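Local atomic coordinates of peptidoglycan glycosyltransferase (Atopobium parvulum, PDB entry 4OVD), a protein that belongs to the penicillin-binding proteins, in which a dimerisation domain is joined to a domain of the transpeptidase fold. Residues Ile304-Asn309 against Ser458-Ala463; Ala244-Ser249 against Gly494-Glu499. All blocks are in the same frame, centred on the assembly; numbering follows the deposited sequence.

Overall arrangement
Interaction 1 joins two helices, 298-307 and 458-474, at the periphery of the transpeptidase domain, whereas interaction 2 crosses one end of its five-stranded antiparallel sheet. They share no element, and their centres lie 31 Å apart with nearest atoms about 18 Å from each other. In the sequence both segments of interaction 1 fall between those of interaction 2, and strand 487-495 is the next regular element after helix 458-474. The chemistry differs with the setting. The helix pair is partly buried and combines apolar packing with a carboxylate-hydroxyl bond. The other is a surface meeting of two glutamine amides, with one weak bond, modelled too close to be relied on in detail, and no apolar pair.

Interaction 1: Ile304-Asn309 against Ser458-Ala463; sequences IGVDNN and SSTASA
Thr460 faces Val306 and Asp307 with a different branch for each. With its first torsion at -59°, OG1 sits beside the backbone N and reaches the carboxylate, while CG2 goes to the valine. Thr460 OG1 donates to Asp307 OD1 at 2.7 Å, and OD1 takes the hydrogen on its anti lone pair, the one away from OD2; the two side chains cross at about a right angle. The Val306 and Thr460 side chains run past each other in opposite directions, and Val306 CG1 lies 3.7 Å from Thr460 CG2. The same methyl, CG1 of Val306, comes within 4.4 Å of CB of Ala463, almost one helical turn further along helix 458-474. Phe311 also packs on Val306, and Pro313 on Ala463.

Helix 298-307 stops here, with Asn309 at positive phi closing a Schellman motif. Asp307, in its last turn, meets the start of helix 458-474, and its OD1 also accepts from the backbone N of Ser457, just before that helix. Thr460 OG1 has a second bond as well, to Ser457 OG. One carboxylate oxygen thus ties two helix ends together, and the N-terminal end of the second helix would probably favour its negative charge.

Interaction 2: Ala244-Ser249 against Gly494-Glu499; sequences AKQGGS and GQQVVE
Gln246 and Gln496 meet across a wide backbone separation, 9.3 Å from CA to CA, the first at the third position of a type I turn from Ala244 to Gly247 and the second on the stretch that follows Gln495 of strand 487-495. Gly247 closes the turn with positive phi and leads into strand 248-253, on which Gly248 and Ser249 lie. In the antiparallel sheet this strand is separated from strand 487-495, which contains the family's Lys-Thr-Gly motif, by strands 525-532 and 510-518.

The separation is bridged by two extended glutamine side chains. Both have CG beside the backbone N (chi1 -50° in Gln246 and -69° in Gln496), and in both the extended chain brings the amide up to the partner's amide. The chains approach at a slant, with the amide planes 76° apart. Gln496 NE2 gives a weak hydrogen bond to Gln246 OE1 at 2.9 Å, bent to 143° at the hydrogen. The modelled approach of Gln496 OE1 to the Gln246 amide is too close to be trusted, so the details of this amide pair are doubtful.

Strand 525-532 links the two sides: Asn532 touches both glutamines and is backbone-bonded to Gln246 and Gly247. Gln246 NE2 has a further, weak bond to Asp533, while the backbone O of Gln496 accepts from Ser508. The two backbones are thus held by other partners, and the bridge between them, a single bent bond of uncertain detail between neutral amides at the surface, probably adds little to what fixes the turn and the chain around Gln496.

Interaction 1: Ile304-Asn309 against Ser458-Ala463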
# COMPACT_ATOMS: atom_id res chain seq x y z
N ILE A 304 13.59 -12.34 4.72
CA ILE A 304 13.54 -13.78 4.71
C ILE A 304 14.89 -14.45 5.01
O ILE A 304 14.93 -15.39 5.79
CB ILE A 304 13.00 -14.26 3.35
CG1 ILE A 304 11.55 -13.88 3.21
CG2 ILE A 304 13.10 -15.77 3.23
CD1 ILE A 304 11.06 -14.07 1.75
N GLY A 305 15.97 -13.94 4.41
CA GLY A 305 17.28 -14.44 4.63
C GLY A 305 17.73 -14.23 6.06
O GLY A 305 18.20 -15.15 6.76
N VAL A 306 17.51 -13.04 6.54
CA VAL A 306 17.93 -12.69 7.87
C VAL A 306 17.12 -13.48 8.88
O VAL A 306 17.65 -14.06 9.82
CB VAL A 306 17.74 -11.18 8.10
CG1 VAL A 306 17.91 -10.86 9.59
CG2 VAL A 306 18.73 -10.38 7.27
N ASP A 307 15.82 -13.56 8.65
CA ASP A 307 15.01 -14.27 9.61
C ASP A 307 15.35 -15.73 9.58
O ASP A 307 15.09 -16.42 10.52
CB ASP A 307 13.51 -14.09 9.37
CG ASP A 307 12.71 -14.32 10.68
OD1 ASP A 307 13.02 -13.65 11.74
OD2 ASP A 307 11.81 -15.17 10.63
N ASN A 308 15.86 -16.23 8.47
CA ASN A 308 16.28 -17.65 8.46
C ASN A 308 17.75 -17.81 8.92
O ASN A 308 18.31 -18.89 8.85
CB ASN A 308 16.10 -18.22 7.08
CG ASN A 308 14.68 -18.74 6.86
OD1 ASN A 308 14.39 -19.82 7.24
ND2 ASN A 308 13.86 -18.00 6.19
N ASN A 309 18.39 -16.71 9.31
CA ASN A 309 19.77 -16.73 9.84
C ASN A 309 20.79 -17.19 8.80
O ASN A 309 21.73 -17.92 9.08
CB ASN A 309 19.87 -17.58 11.11
CG ASN A 309 18.97 -17.08 12.29
OD1 ASN A 309 18.35 -17.87 12.96
ND2 ASN A 309 18.88 -15.80 12.49
N SER A 458 11.43 -9.81 16.09
CA SER A 458 11.68 -8.40 16.28
C SER A 458 13.13 -8.10 15.97
O SER A 458 13.45 -6.97 15.58
CB SER A 458 11.35 -7.94 17.73
OG SER A 458 11.99 -8.77 18.65
N SER A 459 14.02 -9.06 16.20
CA SER A 459 15.42 -8.83 15.87
C SER A 459 15.59 -8.66 14.36
O SER A 459 16.34 -7.79 13.93
CB SER A 459 16.32 -9.94 16.38
OG SER A 459 15.93 -11.20 15.90
N THR A 460 14.99 -9.54 13.56
CA THR A 460 15.05 -9.39 12.11
C THR A 460 14.48 -8.04 11.68
O THR A 460 15.09 -7.40 10.87
CB THR A 460 14.29 -10.54 11.46
OG1 THR A 460 14.90 -11.76 11.88
CG2 THR A 460 14.28 -10.41 9.98
N ALA A 461 13.31 -7.65 12.23
CA ALA A 461 12.69 -6.38 11.96
C ALA A 461 13.63 -5.24 12.24
O ALA A 461 13.75 -4.34 11.43
CB ALA A 461 11.41 -6.19 12.72
N SER A 462 14.34 -5.29 13.36
CA SER A 462 15.31 -4.29 13.69
C SER A 462 16.49 -4.24 12.73
O SER A 462 16.96 -3.18 12.42
CB SER A 462 15.88 -4.56 15.11
OG SER A 462 14.84 -4.42 16.03
N ALA A 463 17.01 -5.38 12.28
CA ALA A 463 18.13 -5.38 11.35
C ALA A 463 17.62 -4.79 10.00
O ALA A 463 18.30 -4.01 9.40
CB ALA A 463 18.64 -6.80 11.15

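Interaction 2: Ala244-Ser249 against Gly494-Glu499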
# COMPACT_ATOMS: atom_id res chain seq x y z
N ALA A 244 3.57 11.26 -14.79
CA ALA A 244 3.22 9.88 -14.56
C ALA A 244 2.04 9.73 -15.47
O ALA A 244 0.99 10.26 -15.16
CB ALA A 244 2.82 9.64 -13.12
N LYS A 245 2.23 9.07 -16.60
CA LYS A 245 1.14 8.94 -17.59
C LYS A 245 -0.01 8.06 -17.14
O LYS A 245 -1.12 8.19 -17.60
CB LYS A 245 1.71 8.47 -18.92
CG LYS A 245 2.64 9.48 -19.55
CD LYS A 245 2.02 10.87 -19.60
CE LYS A 245 2.84 11.77 -20.51
NZ LYS A 245 4.28 11.77 -20.13
N GLN A 246 0.22 7.17 -16.18
CA GLN A 246 -0.88 6.40 -15.71
C GLN A 246 -1.15 6.65 -14.26
O GLN A 246 -1.45 5.72 -13.54
CB GLN A 246 -0.64 4.94 -15.97
CG GLN A 246 -0.23 4.72 -17.43
CD GLN A 246 -0.47 3.31 -17.92
OE1 GLN A 246 -1.37 2.63 -17.43
NE2 GLN A 246 0.31 2.88 -18.92
N GLY A 247 -0.98 7.91 -13.83
CA GLY A 247 -1.32 8.29 -12.44
C GLY A 247 -0.42 7.74 -11.32
O GLY A 247 0.77 7.69 -11.45
N GLY A 248 -1.01 7.38 -10.19
CA GLY A 248 -0.24 6.84 -9.06
C GLY A 248 -1.11 6.72 -7.84
O GLY A 248 -2.32 6.83 -7.93
N SER A 249 -0.48 6.51 -6.70
CA SER A 249 -1.19 6.28 -5.46
C SER A 249 -0.40 6.81 -4.31
O SER A 249 0.81 6.93 -4.42
CB SER A 249 -1.30 4.78 -5.17
OG SER A 249 -2.15 4.17 -6.15
N GLY A 494 9.37 -0.37 -10.47
CA GLY A 494 8.53 -1.47 -10.83
C GLY A 494 7.99 -1.34 -12.27
O GLY A 494 8.46 -0.51 -13.03
N GLN A 495 7.09 -2.22 -12.68
CA GLN A 495 6.59 -2.11 -14.03
C GLN A 495 5.11 -2.35 -14.16
O GLN A 495 4.48 -3.10 -13.40
CB GLN A 495 7.23 -3.18 -14.89
CG GLN A 495 8.72 -3.20 -15.04
CD GLN A 495 9.23 -2.30 -16.12
OE1 GLN A 495 8.52 -1.92 -17.07
NE2 GLN A 495 10.47 -1.94 -15.98
N GLN A 496 4.56 -1.73 -15.18
CA GLN A 496 3.19 -1.98 -15.54
C GLN A 496 3.10 -3.38 -16.19
O GLN A 496 4.03 -3.90 -16.80
CB GLN A 496 2.71 -0.93 -16.53
CG GLN A 496 2.60 0.38 -15.79
CD GLN A 496 1.62 1.30 -16.41
OE1 GLN A 496 1.65 1.54 -17.64
NE2 GLN A 496 0.70 1.79 -15.58
N VAL A 497 1.96 -3.99 -16.04
CA VAL A 497 1.78 -5.36 -16.59
C VAL A 497 0.43 -5.53 -17.22
O VAL A 497 -0.43 -4.68 -17.04
CB VAL A 497 1.88 -6.40 -15.44
CG1 VAL A 497 3.22 -6.26 -14.72
CG2 VAL A 497 0.73 -6.32 -14.46
N VAL A 498 0.26 -6.60 -18.00
CA VAL A 498 -1.02 -6.94 -18.57
C VAL A 498 -1.79 -7.41 -17.33
O VAL A 498 -1.36 -8.38 -16.66
CB VAL A 498 -0.86 -8.07 -19.57
CG1 VAL A 498 -2.22 -8.56 -20.04
CG2 VAL A 498 0.04 -7.59 -20.71
N GLU A 499 -2.90 -6.74 -17.03
CA GLU A 499 -3.63 -6.98 -15.79
C GLU A 499 -4.07 -8.42 -15.49
O GLU A 499 -3.92 -8.88 -14.38
CB GLU A 499 -4.80 -6.01 -15.65
CG GLU A 499 -5.93 -6.18 -16.63
CD GLU A 499 -7.05 -5.17 -16.42
OE1 GLU A 499 -7.52 -5.03 -15.25
OE2 GLU A 499 -7.47 -4.54 -17.43